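Local coordinates for protein 4-hydroxybutyrate CoA-transferase (PDB 3EH7) that probably transfers coenzyme A from an acyl-CoA to a carboxylate, as a putative 4-hydroxybutyrate CoA-transferase of the acetyl-CoA hydrolase/transferase family, at residues I202-E208 with V393-I398; L228-K232 with G247-L251. All coordinates share one frame; numbering follows the deposited sequence. Where two conformers were deposited one is given.

How the contacts relate
Contacts 1 and 2 line up side by side along one face of the large mixed sheet, their centres about 16 Å apart. Contact 1 sets helix 197-208 against the hairpin at the end of that sheet; contact 2 joins the end of helix 222-229 to helix 246-253. The loop that contact 1 closes, from 202-208 round to 393-398, contains all of contact 2. They meet directly through helix 197-208 and the turn after helix 222-229: A207 CB packs 3.7 Å from L231 CD2, and the ring of F230 lies by G203 and R204, with CD2 3.8 Å from G203 C. The result is a continuous row from hairpin to helix 246-253.

Contact 1 of 2, residues I202-E208 with V393-I398; sequences IGRNCAE and VTEYGI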
# COMPACT_ATOMS: atom_id res chain seq x y z
N ILE A 202 -26.62 6.67 1.08
CA ILE A 202 -25.27 6.07 1.15
C ILE A 202 -25.29 4.83 2.07
O ILE A 202 -24.81 3.76 1.70
CB ILE A 202 -24.18 7.09 1.61
CG1 ILE A 202 -24.06 8.25 0.61
CG2 ILE A 202 -22.79 6.39 1.80
CD1 ILE A 202 -23.43 9.52 1.16
N GLY A 203 -25.90 4.98 3.24
CA GLY A 203 -25.97 3.92 4.22
C GLY A 203 -26.63 2.67 3.68
O GLY A 203 -26.22 1.56 3.95
N ARG A 204 -27.70 2.89 2.93
CA ARG A 204 -28.47 1.81 2.35
C ARG A 204 -27.64 1.06 1.30
O ARG A 204 -27.69 -0.18 1.22
CB ARG A 204 -29.74 2.38 1.72
CG ARG A 204 -30.95 1.51 1.85
CD ARG A 204 -32.09 2.08 1.03
NE ARG A 204 -32.63 3.29 1.62
CZ ARG A 204 -33.63 3.31 2.49
NH1 ARG A 204 -34.07 4.47 2.97
NH2 ARG A 204 -34.20 2.18 2.88
N ASN A 205 -26.87 1.79 0.51
CA ASN A 205 -25.95 1.19 -0.45
C ASN A 205 -24.84 0.41 0.25
O ASN A 205 -24.49 -0.68 -0.17
CB ASN A 205 -25.34 2.26 -1.36
CG ASN A 205 -26.31 2.76 -2.41
OD1 ASN A 205 -27.24 2.07 -2.80
ND2 ASN A 205 -26.09 3.98 -2.87
N CYS A 206 -24.30 0.96 1.34
CA CYS A 206 -23.29 0.24 2.09
C CYS A 206 -23.83 -1.07 2.60
O CYS A 206 -23.17 -2.09 2.44
CB CYS A 206 -22.77 1.07 3.26
SG CYS A 206 -21.72 2.39 2.68
N ALA A 207 -25.04 -1.05 3.18
CA ALA A 207 -25.67 -2.26 3.74
C ALA A 207 -25.85 -3.38 2.73
O ALA A 207 -25.75 -4.58 3.05
CB ALA A 207 -27.04 -1.93 4.37
N GLU A 208 -26.13 -2.99 1.51
CA GLU A 208 -26.24 -3.92 0.40
C GLU A 208 -24.96 -4.73 0.23
O GLU A 208 -25.00 -5.82 -0.30
CB GLU A 208 -26.41 -3.10 -0.86
CG GLU A 208 -27.25 -3.70 -1.91
CD GLU A 208 -27.69 -2.62 -2.89
OE1 GLU A 208 -28.73 -1.95 -2.64
OE2 GLU A 208 -26.97 -2.44 -3.89
N VAL A 393 -18.96 4.55 -3.10
CA VAL A 393 -20.41 4.65 -2.88
C VAL A 393 -20.84 6.09 -2.60
O VAL A 393 -20.26 6.76 -1.72
CB VAL A 393 -20.88 3.77 -1.69
CG1 VAL A 393 -22.37 3.93 -1.47
CG2 VAL A 393 -20.52 2.29 -1.91
N THR A 394 -21.82 6.56 -3.37
CA THR A 394 -22.49 7.83 -3.10
C THR A 394 -23.99 7.61 -2.94
O THR A 394 -24.47 6.49 -3.06
CB THR A 394 -22.25 8.86 -4.21
OG1 THR A 394 -23.01 8.51 -5.36
CG2 THR A 394 -20.76 8.98 -4.55
N GLU A 395 -24.71 8.70 -2.68
CA GLU A 395 -26.18 8.67 -2.67
C GLU A 395 -26.74 8.26 -4.01
O GLU A 395 -27.90 7.91 -4.07
CB GLU A 395 -26.78 10.03 -2.25
CG GLU A 395 -26.59 11.22 -3.25
CD GLU A 395 -25.34 12.08 -2.95
OE1 GLU A 395 -24.31 11.53 -2.48
OE2 GLU A 395 -25.41 13.31 -3.18
N TYR A 396 -25.95 8.31 -5.09
CA TYR A 396 -26.46 7.95 -6.42
C TYR A 396 -26.13 6.53 -6.82
O TYR A 396 -26.60 6.08 -7.85
CB TYR A 396 -26.01 8.94 -7.49
CG TYR A 396 -26.57 10.32 -7.23
CD1 TYR A 396 -27.89 10.62 -7.57
CD2 TYR A 396 -25.80 11.30 -6.62
CE1 TYR A 396 -28.43 11.90 -7.30
CE2 TYR A 396 -26.31 12.57 -6.35
CZ TYR A 396 -27.63 12.85 -6.68
OH TYR A 396 -28.09 14.10 -6.38
N GLY A 397 -25.37 5.80 -6.00
CA GLY A 397 -25.15 4.38 -6.25
C GLY A 397 -23.75 3.88 -5.95
O GLY A 397 -22.98 4.51 -5.24
N ILE A 398 -23.43 2.73 -6.52
CA ILE A 398 -22.26 1.96 -6.15
C ILE A 398 -21.41 1.80 -7.41
O ILE A 398 -21.97 1.51 -8.49
CB ILE A 398 -22.69 0.53 -5.65
CG1 ILE A 398 -23.50 0.60 -4.35
CG2 ILE A 398 -21.49 -0.36 -5.46
CD1 ILE A 398 -24.43 -0.61 -4.10
O HOH W 1 -28.40 5.19 -4.33
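N205 reaches from its helix to the turn of the hairpin, where its ND2 gives a weak hydrogen bond to T394 O (3.0 Å, with a bent N-H...O angle of 133°). The same ND2 donates to a water 3.0 Å away, and that water donates in turn to E395 O, so the amide nitrogen serves the turn both directly and through solvent. Behind the amide, N205 CB is pressed to 3.4 Å from V393 CG1, while I398 CG1 slides alongside N205 CB and CG from the opposite direction. I202 works one helical turn earlier: its CG1, beside the backbone N at chi1 -62°, lies against the peptide joining T394 to E395, 3.4 Å from E395 N, and its CG2 faces V393 CG1.

The acceptor is held in place by a type I turn from T394 to G397, in which T394 O also takes the G397 N-H. An ST turn braces it, Y396 N donating to T394 OG1, which is also hydrogen-bonded to I416 O. G397 adopts backbone angles that suit a residue without CB. E395 OE2 is hydrogen-bonded to S362 OG. Strands 391-394 and 397-400 form the edge hairpin of the mixed sheet, 397-400 outermost within this chain and V393 hydrogen-bonded through its backbone to M358 and I360. Helix 197-208 packs against it, I202 and C206 also touching A359 and helix 222-229.

Contact 2 of 2, residues L228-K232 with G247-L251; sequences LLFLK and GVVEL
Two neighbouring helices of the α/β layer beside the large, mainly parallel sheet meet here, the C-terminal end of helix 222-229 lying against the first turns of helix 246-253, with strands 238-240 and 243-244 between them in the chain. L228 and L251 form the centre. L228 CD2 meets L251 CD1 at 3.6 Å, and that same L251 methyl sits 3.5 Å from L228 O and reaches L231 CB as well. The other branch of L228 goes to the backbone: CD1 lies 3.6 Å from G247 C, packed close over the bare backbone of the glycine, and V248 CG2 closes in beside both L228 methyls.

Toward the surface the contact turns polar. K232 runs extended until its last torsion bends it (chi4 -72°), bringing NZ to a long salt bridge of 3.4 Å with E250 OE2. A water bridges the pair, accepting from K232 NZ at 2.6 Å and donating to E250 OE2 at 2.7 Å. E250 approaches with CG anti to the backbone N (chi1 176°) and its chain straight. Helix 222-229 links parallel neighbours 215-217 and 238-240, and helix 246-253 links 238-240 and 269-271; the contact thus packs the helices of two successive beta-alpha-beta units, consistent with a Rossmann-like fold.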
# COMPACT_ATOMS: atom_id res chain seq x y z
N LEU A 228 -25.09 1.49 9.60
CA LEU A 228 -25.40 0.57 10.69
C LEU A 228 -26.93 0.48 10.90
O LEU A 228 -27.46 -0.57 11.27
CB LEU A 228 -24.72 1.03 11.99
CG LEU A 228 -23.19 0.90 12.07
CD1 LEU A 228 -22.58 1.79 13.14
CD2 LEU A 228 -22.78 -0.54 12.27
N LEU A 229 -27.62 1.59 10.67
CA LEU A 229 -29.05 1.61 10.78
C LEU A 229 -29.72 0.67 9.78
O LEU A 229 -30.81 0.16 10.04
CB LEU A 229 -29.61 3.04 10.61
CG LEU A 229 -29.51 4.02 11.81
CD1 LEU A 229 -30.36 5.25 11.52
CD2 LEU A 229 -29.95 3.41 13.14
N PHE A 230 -29.07 0.44 8.63
CA PHE A 230 -29.63 -0.50 7.66
C PHE A 230 -29.12 -1.92 7.79
O PHE A 230 -29.39 -2.74 6.93
CB PHE A 230 -29.46 0.01 6.23
CG PHE A 230 -30.32 1.20 5.95
CD1 PHE A 230 -31.69 1.04 5.83
CD2 PHE A 230 -29.77 2.47 5.88
CE1 PHE A 230 -32.51 2.12 5.62
CE2 PHE A 230 -30.57 3.56 5.66
CZ PHE A 230 -31.96 3.39 5.53
N LEU A 231 -28.43 -2.21 8.89
CA LEU A 231 -27.94 -3.57 9.17
C LEU A 231 -28.75 -4.35 10.23
O LEU A 231 -28.28 -5.39 10.72
CB LEU A 231 -26.46 -3.51 9.59
CG LEU A 231 -25.47 -2.94 8.55
CD1 LEU A 231 -24.05 -2.94 9.13
CD2 LEU A 231 -25.51 -3.69 7.22
N LYS A 232 -29.95 -3.88 10.56
CA LYS A 232 -30.73 -4.53 11.63
C LYS A 232 -31.23 -5.93 11.26
O LYS A 232 -31.52 -6.73 12.12
CB LYS A 232 -31.91 -3.65 12.09
CG LYS A 232 -31.50 -2.27 12.63
CD LYS A 232 -32.74 -1.41 12.92
CE LYS A 232 -32.39 0.06 13.17
NZ LYS A 232 -31.74 0.28 14.47
N GLY A 247 -23.26 3.62 17.54
CA GLY A 247 -23.99 2.88 16.49
C GLY A 247 -23.69 1.38 16.52
O GLY A 247 -24.59 0.57 16.34
N VAL A 248 -22.42 1.04 16.77
CA VAL A 248 -21.99 -0.35 16.86
C VAL A 248 -22.57 -0.99 18.10
O VAL A 248 -23.14 -2.08 18.02
CB VAL A 248 -20.41 -0.53 16.80
CG1 VAL A 248 -19.97 -1.83 17.46
CG2 VAL A 248 -19.93 -0.51 15.35
N VAL A 249 -22.46 -0.31 19.24
CA VAL A 249 -22.97 -0.86 20.51
C VAL A 249 -24.46 -1.14 20.44
O VAL A 249 -24.96 -2.10 21.04
CB VAL A 249 -22.69 0.09 21.69
CG1 VAL A 249 -23.42 -0.40 22.96
CG2 VAL A 249 -21.19 0.24 21.95
N GLU A 250 -25.19 -0.30 19.71
CA GLU A 250 -26.65 -0.49 19.54
C GLU A 250 -26.91 -1.80 18.81
O GLU A 250 -27.83 -2.53 19.17
CB GLU A 250 -27.29 0.68 18.77
CG GLU A 250 -28.78 0.48 18.50
CD GLU A 250 -29.38 1.56 17.59
OE1 GLU A 250 -28.63 2.39 17.00
OE2 GLU A 250 -30.62 1.55 17.45
N LEU A 251 -26.10 -2.12 17.81
CA LEU A 251 -26.27 -3.39 17.11
C LEU A 251 -25.77 -4.58 17.93
O LEU A 251 -26.19 -5.70 17.69
CB LEU A 251 -25.62 -3.37 15.73
CG LEU A 251 -26.39 -2.68 14.61
CD1 LEU A 251 -25.49 -2.53 13.41
CD2 LEU A 251 -27.62 -3.45 14.24
O HOH W 2 -32.54 2.47 15.71